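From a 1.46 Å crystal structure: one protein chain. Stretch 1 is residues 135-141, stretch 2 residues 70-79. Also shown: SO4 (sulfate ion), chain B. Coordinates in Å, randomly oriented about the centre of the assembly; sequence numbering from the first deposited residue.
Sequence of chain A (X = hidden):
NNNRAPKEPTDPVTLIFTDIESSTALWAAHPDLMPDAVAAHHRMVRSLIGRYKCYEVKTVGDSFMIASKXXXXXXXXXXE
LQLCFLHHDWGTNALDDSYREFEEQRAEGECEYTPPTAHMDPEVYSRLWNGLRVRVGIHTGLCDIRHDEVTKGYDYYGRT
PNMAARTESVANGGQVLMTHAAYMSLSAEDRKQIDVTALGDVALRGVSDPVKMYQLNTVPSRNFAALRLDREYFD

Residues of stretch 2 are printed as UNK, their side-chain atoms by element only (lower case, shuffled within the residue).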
# COMPACT_ATOMS: atom_id res chain seq x y z
N ARG A 135 7.74 11.50 14.19
CA ARG A 135 7.46 10.52 13.10
C ARG A 135 7.22 9.17 13.71
O ARG A 135 7.79 8.82 14.75
CB ARG A 135 8.65 10.46 12.11
CG ARG A 135 9.96 10.13 12.74
CD ARG A 135 10.99 9.80 11.56
NE ARG A 135 12.29 9.50 12.10
CZ ARG A 135 13.20 10.44 12.29
NH1 ARG A 135 12.94 11.72 11.95
NH2 ARG A 135 14.39 10.11 12.82
N VAL A 136 6.29 8.41 13.09
CA VAL A 136 5.91 7.10 13.64
C VAL A 136 5.80 6.08 12.52
O VAL A 136 5.25 6.41 11.42
CB VAL A 136 4.50 7.24 14.30
CG1 VAL A 136 4.06 5.92 14.97
CG2 VAL A 136 4.50 8.36 15.39
N GLY A 137 6.30 4.88 12.82
CA GLY A 137 6.11 3.76 11.84
C GLY A 137 5.50 2.59 12.61
O GLY A 137 5.90 2.30 13.77
N ILE A 138 4.64 1.84 11.91
CA ILE A 138 3.95 0.72 12.52
C ILE A 138 3.98 -0.48 11.57
O ILE A 138 3.79 -0.29 10.35
CB ILE A 138 2.43 1.03 12.76
CG1 ILE A 138 2.28 2.28 13.64
CG2 ILE A 138 1.75 -0.19 13.48
CD1 ILE A 138 0.83 2.70 13.76
N HIS A 139 4.39 -1.64 12.10
CA HIS A 139 4.35 -2.85 11.23
C HIS A 139 3.91 -3.98 12.14
O HIS A 139 4.11 -3.97 13.35
CB HIS A 139 5.77 -3.12 10.66
CG HIS A 139 5.89 -4.41 9.93
ND1 HIS A 139 5.08 -4.78 8.86
CD2 HIS A 139 6.74 -5.45 10.17
CE1 HIS A 139 5.45 -6.00 8.47
NE2 HIS A 139 6.44 -6.42 9.23
N THR A 140 3.35 -5.03 11.53
CA THR A 140 2.86 -6.21 12.29
C THR A 140 3.45 -7.44 11.65
O THR A 140 3.43 -7.54 10.43
CB THR A 140 1.36 -6.33 12.19
OG1 THR A 140 0.77 -5.16 12.79
CG2 THR A 140 0.90 -7.61 12.94
N GLY A 141 4.03 -8.30 12.48
CA GLY A 141 4.58 -9.57 11.91
C GLY A 141 5.08 -10.48 13.01
O GLY A 141 5.16 -10.11 14.15
N UNK A 70 -2.19 -6.14 20.18
CA UNK A 70 -3.34 -5.75 19.36
C UNK A 70 -2.92 -4.76 18.28
O UNK A 70 -2.43 -3.69 18.60
c UNK A 70 -4.38 -5.03 20.28
o UNK A 70 -5.32 -4.33 19.52
N UNK A 71 -3.18 -5.02 17.04
CA UNK A 71 -2.82 -4.06 16.00
C UNK A 71 -3.65 -2.78 16.15
O UNK A 71 -3.12 -1.67 16.00
c UNK A 71 -3.08 -6.25 15.08
c UNK A 71 -3.61 -6.32 16.45
c UNK A 71 -3.18 -4.79 14.70
N UNK A 72 -4.94 -2.87 16.50
CA UNK A 72 -5.78 -1.65 16.58
C UNK A 72 -5.32 -0.79 17.77
O UNK A 72 -5.33 0.45 17.65
c UNK A 72 -9.97 1.27 16.22
c UNK A 72 -9.10 1.00 15.22
c UNK A 72 -8.22 -0.81 16.53
c UNK A 72 -8.19 -0.07 15.38
c UNK A 72 -7.30 -2.00 16.70
c UNK A 72 -10.02 0.59 17.35
c UNK A 72 -9.13 -0.49 17.53
N UNK A 73 -4.88 -1.40 18.86
CA UNK A 73 -4.44 -0.58 19.97
C UNK A 73 -3.23 0.21 19.57
O UNK A 73 -3.07 1.36 20.01
c UNK A 73 -4.12 -1.48 21.19
N UNK A 74 -2.34 -0.37 18.78
CA UNK A 74 -1.14 0.34 18.37
C UNK A 74 -1.53 1.52 17.46
O UNK A 74 -0.94 2.62 17.53
c UNK A 74 -0.26 -0.62 17.60
N UNK A 75 -2.47 1.32 16.54
CA UNK A 75 -2.92 2.36 15.68
C UNK A 75 -3.60 3.44 16.51
O UNK A 75 -3.36 4.67 16.26
c UNK A 75 -3.11 0.95 13.70
c UNK A 75 -3.90 1.78 14.64
c UNK A 75 -4.65 2.87 13.89
N UNK A 76 -4.43 3.08 17.49
CA UNK A 76 -5.03 4.11 18.34
C UNK A 76 -4.02 4.88 19.11
O UNK A 76 -4.15 6.14 19.27
o UNK A 76 -9.19 2.65 20.02
c UNK A 76 -8.11 2.15 19.72
n UNK A 76 -7.62 1.09 20.35
c UNK A 76 -7.20 2.80 18.67
c UNK A 76 -6.01 3.53 19.37
N UNK A 77 -2.98 4.22 19.60
CA UNK A 77 -1.91 4.93 20.37
C UNK A 77 -1.27 5.98 19.40
O UNK A 77 -1.00 7.10 19.82
c UNK A 77 0.77 3.34 22.58
c UNK A 77 0.25 4.50 21.72
c UNK A 77 1.44 4.96 20.86
c UNK A 77 -0.83 3.90 20.84
N UNK A 78 -0.92 5.58 18.19
CA UNK A 78 -0.23 6.51 17.27
C UNK A 78 -1.10 7.67 16.91
O UNK A 78 -0.61 8.81 16.86
c UNK A 78 0.20 5.71 16.00
N UNK A 79 -2.39 7.44 16.70
CA UNK A 79 -3.29 8.53 16.43
C UNK A 79 -3.35 9.48 17.64
O UNK A 79 -3.28 10.73 17.48
c UNK A 79 -4.62 7.95 16.05
c UNK A 79 -6.79 8.23 14.98
c UNK A 79 -5.71 8.92 15.82
o UNK A 79 -6.74 8.27 13.75
n UNK A 79 -7.68 7.52 15.63
S SO4 B . 16.31 13.31 11.64
O1 SO4 B . 17.26 14.39 11.71
O2 SO4 B . 16.52 12.28 12.67
O3 SO4 B . 14.97 13.84 11.69
O4 SO4 B . 16.47 12.68 10.31

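Position 70 carries one carbon followed by one oxygen and lies beyond reach of the strand. The oxygen accepts a hydrogen bond from the backbone N of position 73 at 3.0 Å, capping the helix that starts at the next residue. A short hydroxyl side chain of this kind is Ser-70.

At position 71 three carbons close a ring onto the backbone nitrogen. The CA-to-CB bond points sideways, and CB lies 4.4 Å from Thr-140 OG1; the ring identifies Pro-71. With no amide hydrogen to offer, proline is well suited to the first turn of a helix, where the backbone N needs no partner within the helix.

Position 72 has one carbon leading to a ring of six carbons with no heteroatom: Phe-72. Even its CB is 9.5 Å from Thr-140 OG1, so the side chain is out of reach of the strand.

A single side-chain carbon at position 73 defines Ala-73, which also makes no contact with the strand; its N is the donor to Ser-70 OG.

Position 74 again has one carbon, but here it points toward the strand, and the backbone O lies 4.2 Å from Ile-138 CD1. This is Ala-74.

Three carbons at position 75, one bearing the other two, make a fork at the first side-chain atom, and CA is 4.2 Å from Ile-138 CD1: Val-75. Its CG2 is 4.3 Å from Ile-138 CD1.

At position 76 a chain of three carbons ends in one oxygen and one nitrogen, the amide of Gln-76, out of reach of the strand.

Position 77 has four carbons, forked at the second, as in Leu-77. The side chain sets out sideways and its end comes nearer, yet it makes no contact with the strand.

At position 78 the lone carbon, CB, points toward the strand and lies 3.8 Å from Ile-138 CD1 and 4.0 Å from Val-136 CG1: Ala-78.

Position 79 repeats the three carbons with terminal oxygen and nitrogen; Gln-79 makes no contact with the strand and touches a crystal neighbour.

Helix and strand run antiparallel, their axes 9.8 Å apart at closest approach. Val-136, Ile-138 and Thr-140, alternate residues of the strand, point toward the helix and meet Ala-78, Val-75 and Pro-71 in reverse order. Ile-138 is central: its extended side chain carries CD1 to the helix backbone beside Ala-74 and Val-75 and against the small Ala-78. No hydrogen bond crosses the interface, so the 219 Å² buried rests mainly on apolar packing.

Stretch 2 (70-79) SPFAAVQLAQ
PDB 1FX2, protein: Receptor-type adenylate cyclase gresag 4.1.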